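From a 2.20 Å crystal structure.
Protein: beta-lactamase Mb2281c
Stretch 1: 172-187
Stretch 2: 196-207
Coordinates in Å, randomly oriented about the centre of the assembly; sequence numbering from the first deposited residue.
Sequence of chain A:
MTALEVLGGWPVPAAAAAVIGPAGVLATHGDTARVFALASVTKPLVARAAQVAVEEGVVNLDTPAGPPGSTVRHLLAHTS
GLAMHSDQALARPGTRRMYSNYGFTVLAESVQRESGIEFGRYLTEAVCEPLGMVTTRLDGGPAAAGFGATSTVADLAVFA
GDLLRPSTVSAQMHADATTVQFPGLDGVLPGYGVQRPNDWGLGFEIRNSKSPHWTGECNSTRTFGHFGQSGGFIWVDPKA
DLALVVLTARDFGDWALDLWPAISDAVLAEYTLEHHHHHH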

# COMPACT_ATOMS: atom_id res chain seq x y z
N GLN A 172 -3.96 -0.34 -17.95
CA GLN A 172 -5.37 -0.59 -17.64
C GLN A 172 -5.56 -1.21 -16.26
O GLN A 172 -6.48 -0.85 -15.52
CB GLN A 172 -6.01 -1.50 -18.69
CG GLN A 172 -7.51 -1.73 -18.46
CD GLN A 172 -8.23 -0.43 -18.14
OE1 GLN A 172 -8.13 0.55 -18.88
NE2 GLN A 172 -8.97 -0.41 -17.03
N MSE A 173 -4.72 -2.18 -15.92
CA MSE A 173 -4.80 -2.82 -14.62
C MSE A 173 -4.50 -1.77 -13.54
O MSE A 173 -5.22 -1.66 -12.54
CB MSE A 173 -3.80 -3.97 -14.53
CG MSE A 173 -3.58 -4.52 -13.12
SE MSE A 173 -5.20 -5.16 -12.28
CE MSE A 173 -5.11 -7.01 -12.81
N HIS A 174 -3.47 -0.96 -13.76
CA HIS A 174 -3.10 0.06 -12.78
C HIS A 174 -4.20 1.09 -12.60
O HIS A 174 -4.45 1.57 -11.49
CB HIS A 174 -1.80 0.77 -13.17
CG HIS A 174 -1.36 1.80 -12.19
ND1 HIS A 174 -1.60 3.15 -12.36
CD2 HIS A 174 -0.71 1.69 -11.00
CE1 HIS A 174 -1.12 3.82 -11.33
NE2 HIS A 174 -0.58 2.96 -10.49
N ALA A 175 -4.86 1.45 -13.70
CA ALA A 175 -5.95 2.40 -13.64
C ALA A 175 -7.07 1.78 -12.80
O ALA A 175 -7.68 2.44 -11.96
CB ALA A 175 -6.47 2.71 -15.05
N ASP A 176 -7.32 0.49 -13.03
CA ASP A 176 -8.35 -0.23 -12.31
C ASP A 176 -7.98 -0.37 -10.83
O ASP A 176 -8.82 -0.17 -9.95
CB ASP A 176 -8.55 -1.61 -12.94
CG ASP A 176 -9.67 -2.41 -12.28
OD1 ASP A 176 -10.24 -3.30 -12.93
OD2 ASP A 176 -9.99 -2.14 -11.11
N ALA A 177 -6.72 -0.70 -10.55
CA ALA A 177 -6.25 -0.87 -9.19
C ALA A 177 -6.29 0.45 -8.42
O ALA A 177 -6.38 0.44 -7.19
CB ALA A 177 -4.83 -1.42 -9.20
N THR A 178 -6.21 1.57 -9.12
CA THR A 178 -6.25 2.87 -8.45
C THR A 178 -7.64 3.50 -8.50
O THR A 178 -7.80 4.70 -8.26
CB THR A 178 -5.22 3.85 -9.05
OG1 THR A 178 -5.38 3.93 -10.47
CG2 THR A 178 -3.81 3.39 -8.72
N THR A 179 -8.64 2.69 -8.82
CA THR A 179 -10.03 3.16 -8.86
C THR A 179 -10.76 2.51 -7.70
O THR A 179 -10.52 1.34 -7.37
CB THR A 179 -10.73 2.74 -10.17
OG1 THR A 179 -10.09 3.38 -11.27
CG2 THR A 179 -12.19 3.15 -10.13
N VAL A 180 -11.68 3.25 -7.09
CA VAL A 180 -12.42 2.72 -5.97
C VAL A 180 -13.23 1.49 -6.37
O VAL A 180 -13.99 1.49 -7.34
CB VAL A 180 -13.34 3.80 -5.33
CG1 VAL A 180 -14.28 4.39 -6.37
CG2 VAL A 180 -14.13 3.18 -4.17
N GLN A 181 -13.02 0.43 -5.60
CA GLN A 181 -13.68 -0.85 -5.79
C GLN A 181 -14.77 -0.96 -4.73
O GLN A 181 -14.50 -0.73 -3.55
CB GLN A 181 -12.64 -1.96 -5.60
CG GLN A 181 -11.42 -1.83 -6.50
CD GLN A 181 -11.75 -2.14 -7.94
OE1 GLN A 181 -12.44 -3.11 -8.23
NE2 GLN A 181 -11.24 -1.33 -8.86
N PHE A 182 -15.98 -1.32 -5.15
CA PHE A 182 -17.10 -1.41 -4.21
C PHE A 182 -17.28 -0.03 -3.56
O PHE A 182 -17.12 0.13 -2.35
CB PHE A 182 -16.82 -2.46 -3.13
CG PHE A 182 -16.56 -3.84 -3.68
CD1 PHE A 182 -17.61 -4.67 -4.08
CD2 PHE A 182 -15.25 -4.31 -3.79
CE1 PHE A 182 -17.37 -5.95 -4.59
CE2 PHE A 182 -14.99 -5.59 -4.29
CZ PHE A 182 -16.05 -6.42 -4.70
N PRO A 183 -17.61 0.99 -4.37
CA PRO A 183 -17.81 2.36 -3.89
C PRO A 183 -19.04 2.49 -3.00
O PRO A 183 -19.96 1.67 -3.07
CB PRO A 183 -17.98 3.14 -5.19
CG PRO A 183 -18.71 2.16 -6.05
CD PRO A 183 -17.90 0.90 -5.81
N GLY A 184 -19.05 3.52 -2.17
CA GLY A 184 -20.18 3.77 -1.30
C GLY A 184 -20.10 3.14 0.07
O GLY A 184 -20.93 3.41 0.93
N LEU A 185 -19.09 2.30 0.29
CA LEU A 185 -18.93 1.63 1.58
C LEU A 185 -18.20 2.47 2.63
O LEU A 185 -17.14 3.05 2.37
CB LEU A 185 -18.19 0.30 1.38
CG LEU A 185 -18.85 -0.71 0.43
CD1 LEU A 185 -17.97 -1.95 0.34
CD2 LEU A 185 -20.25 -1.08 0.94
N ASP A 186 -18.79 2.53 3.82
CA ASP A 186 -18.24 3.28 4.94
C ASP A 186 -17.47 2.34 5.85
O ASP A 186 -17.63 1.13 5.78
CB ASP A 186 -19.36 3.93 5.76
CG ASP A 186 -19.90 5.18 5.12
OD1 ASP A 186 -19.46 5.53 4.00
OD2 ASP A 186 -20.76 5.83 5.73
N GLY A 187 -16.63 2.91 6.71
CA GLY A 187 -15.87 2.08 7.62
C GLY A 187 -14.72 2.79 8.29
O GLY A 187 -14.41 3.94 7.99
N ARG A 196 -16.35 8.11 5.94
CA ARG A 196 -17.52 7.99 5.06
C ARG A 196 -17.32 8.77 3.77
O ARG A 196 -17.52 9.98 3.73
CB ARG A 196 -18.77 8.52 5.76
CG ARG A 196 -19.09 7.88 7.10
CD ARG A 196 -20.29 8.56 7.75
NE ARG A 196 -20.53 8.06 9.10
CZ ARG A 196 -20.85 6.80 9.38
NH1 ARG A 196 -20.97 5.92 8.39
NH2 ARG A 196 -21.02 6.42 10.63
N PRO A 197 -16.95 8.08 2.68
CA PRO A 197 -16.72 6.63 2.64
C PRO A 197 -15.26 6.28 2.90
O PRO A 197 -14.40 7.17 2.94
CB PRO A 197 -17.14 6.28 1.22
CG PRO A 197 -16.60 7.45 0.44
CD PRO A 197 -16.93 8.65 1.32
N ASN A 198 -14.98 5.00 3.10
CA ASN A 198 -13.61 4.54 3.34
C ASN A 198 -13.16 3.83 2.06
O ASN A 198 -13.05 2.62 2.01
CB ASN A 198 -13.55 3.59 4.54
CG ASN A 198 -12.12 3.31 5.00
OD1 ASN A 198 -11.22 4.09 4.72
ND2 ASN A 198 -11.93 2.22 5.72
N ASP A 199 -12.91 4.62 1.02
CA ASP A 199 -12.52 4.11 -0.29
C ASP A 199 -11.23 3.31 -0.34
O ASP A 199 -10.23 3.65 0.31
CB ASP A 199 -12.40 5.27 -1.27
CG ASP A 199 -13.74 5.86 -1.64
OD1 ASP A 199 -14.77 5.32 -1.19
OD2 ASP A 199 -13.74 6.87 -2.39
N TRP A 200 -11.26 2.24 -1.12
CA TRP A 200 -10.10 1.39 -1.30
C TRP A 200 -10.05 0.94 -2.75
O TRP A 200 -11.08 0.78 -3.41
CB TRP A 200 -10.20 0.19 -0.35
CG TRP A 200 -8.91 -0.14 0.35
CD1 TRP A 200 -7.85 -0.83 -0.17
CD2 TRP A 200 -8.53 0.24 1.68
NE1 TRP A 200 -6.83 -0.89 0.75
CE2 TRP A 200 -7.22 -0.24 1.89
CE3 TRP A 200 -9.17 0.96 2.71
CZ2 TRP A 200 -6.53 -0.03 3.10
CZ3 TRP A 200 -8.48 1.16 3.91
CH2 TRP A 200 -7.17 0.67 4.09
N GLY A 201 -8.84 0.74 -3.26
CA GLY A 201 -8.66 0.29 -4.63
C GLY A 201 -8.39 -1.20 -4.58
O GLY A 201 -8.94 -1.89 -3.72
N LEU A 202 -7.56 -1.70 -5.49
CA LEU A 202 -7.23 -3.12 -5.50
C LEU A 202 -5.98 -3.38 -4.67
O LEU A 202 -4.92 -3.72 -5.21
CB LEU A 202 -7.00 -3.62 -6.94
CG LEU A 202 -8.21 -3.70 -7.88
CD1 LEU A 202 -7.74 -4.12 -9.27
CD2 LEU A 202 -9.21 -4.69 -7.33
N GLY A 203 -6.10 -3.21 -3.36
CA GLY A 203 -4.96 -3.45 -2.49
C GLY A 203 -4.31 -2.16 -2.03
O GLY A 203 -3.54 -2.14 -1.07
N PHE A 204 -4.62 -1.07 -2.73
CA PHE A 204 -4.07 0.24 -2.40
C PHE A 204 -5.17 1.08 -1.74
O PHE A 204 -6.30 1.11 -2.24
CB PHE A 204 -3.61 0.98 -3.66
CG PHE A 204 -2.66 0.19 -4.55
CD1 PHE A 204 -1.72 -0.67 -4.00
CD2 PHE A 204 -2.68 0.38 -5.93
CE1 PHE A 204 -0.79 -1.33 -4.82
CE2 PHE A 204 -1.76 -0.26 -6.76
CZ PHE A 204 -0.82 -1.12 -6.20
N GLU A 205 -4.86 1.76 -0.64
CA GLU A 205 -5.89 2.60 -0.03
C GLU A 205 -6.01 3.82 -0.93
O GLU A 205 -5.04 4.23 -1.56
CB GLU A 205 -5.48 3.06 1.37
CG GLU A 205 -6.65 3.67 2.15
CD GLU A 205 -6.21 4.76 3.13
OE1 GLU A 205 -5.14 4.62 3.75
OE2 GLU A 205 -6.96 5.75 3.28
N ILE A 206 -7.21 4.39 -0.99
CA ILE A 206 -7.45 5.60 -1.77
C ILE A 206 -7.90 6.67 -0.77
O ILE A 206 -8.80 6.44 0.03
CB ILE A 206 -8.54 5.39 -2.84
CG1 ILE A 206 -8.01 4.48 -3.95
CG2 ILE A 206 -8.95 6.72 -3.45
CD1 ILE A 206 -9.05 4.19 -5.05
N ARG A 207 -7.24 7.82 -0.81
CA ARG A 207 -7.51 8.92 0.10
C ARG A 207 -8.90 9.51 0.02
O ARG A 207 -9.59 9.67 1.03
CB ARG A 207 -6.50 10.04 -0.15
CG ARG A 207 -6.70 11.29 0.70
CD ARG A 207 -5.74 12.38 0.25
NE ARG A 207 -5.78 13.58 1.09
CZ ARG A 207 -6.77 14.46 1.09
NH1 ARG A 207 -7.82 14.29 0.30
NH2 ARG A 207 -6.70 15.52 1.88
O HOH W 1 -17.04 5.62 -2.64
O HOH W 2 -15.88 2.98 -0.12

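This is a backbone-led contact between a helix end with its following loop and a mostly irregular segment, in which three main-chain hydrogen bonds set the register and small apolar clusters and one salt bridge fill in around them. The first bond lies where the helix finishes: Leu202 N donates to Ala177 O at 3.0 Å. Next, Gln181 N donates to Trp200 O at 2.9 Å, almost linearly, and at the end of the type II turn from Phe182 to Leu185, Asn198 N donates to Leu185 O at 3.0 Å. The chains therefore run antiparallel.

Close approach at the helix end depends on Gly201. Its CA lies 3.4 Å from Ala177 O, and a CB there would clash with that oxygen. Leu202, the most covered residue, points toward the helix, its CB 3.8 Å from Ala177 CB and its CD1 4.1 Å from Met173 SE. Phe204 CE2 adds a contact to Ala177 CB at 4.1 Å, while Ile206 CD1 packs 4.3 Å from Val180 CB.

Polar chemistry takes over toward the turn. Water 2 donates to both Leu185 O and Asp199 OD1, each at 2.8 Å, bridging a gap the chains leave open. At the far end, Asp186 OD2 accepts from Arg196 NH1 at 2.7 Å, a salt bridge made at the guanidinium edge.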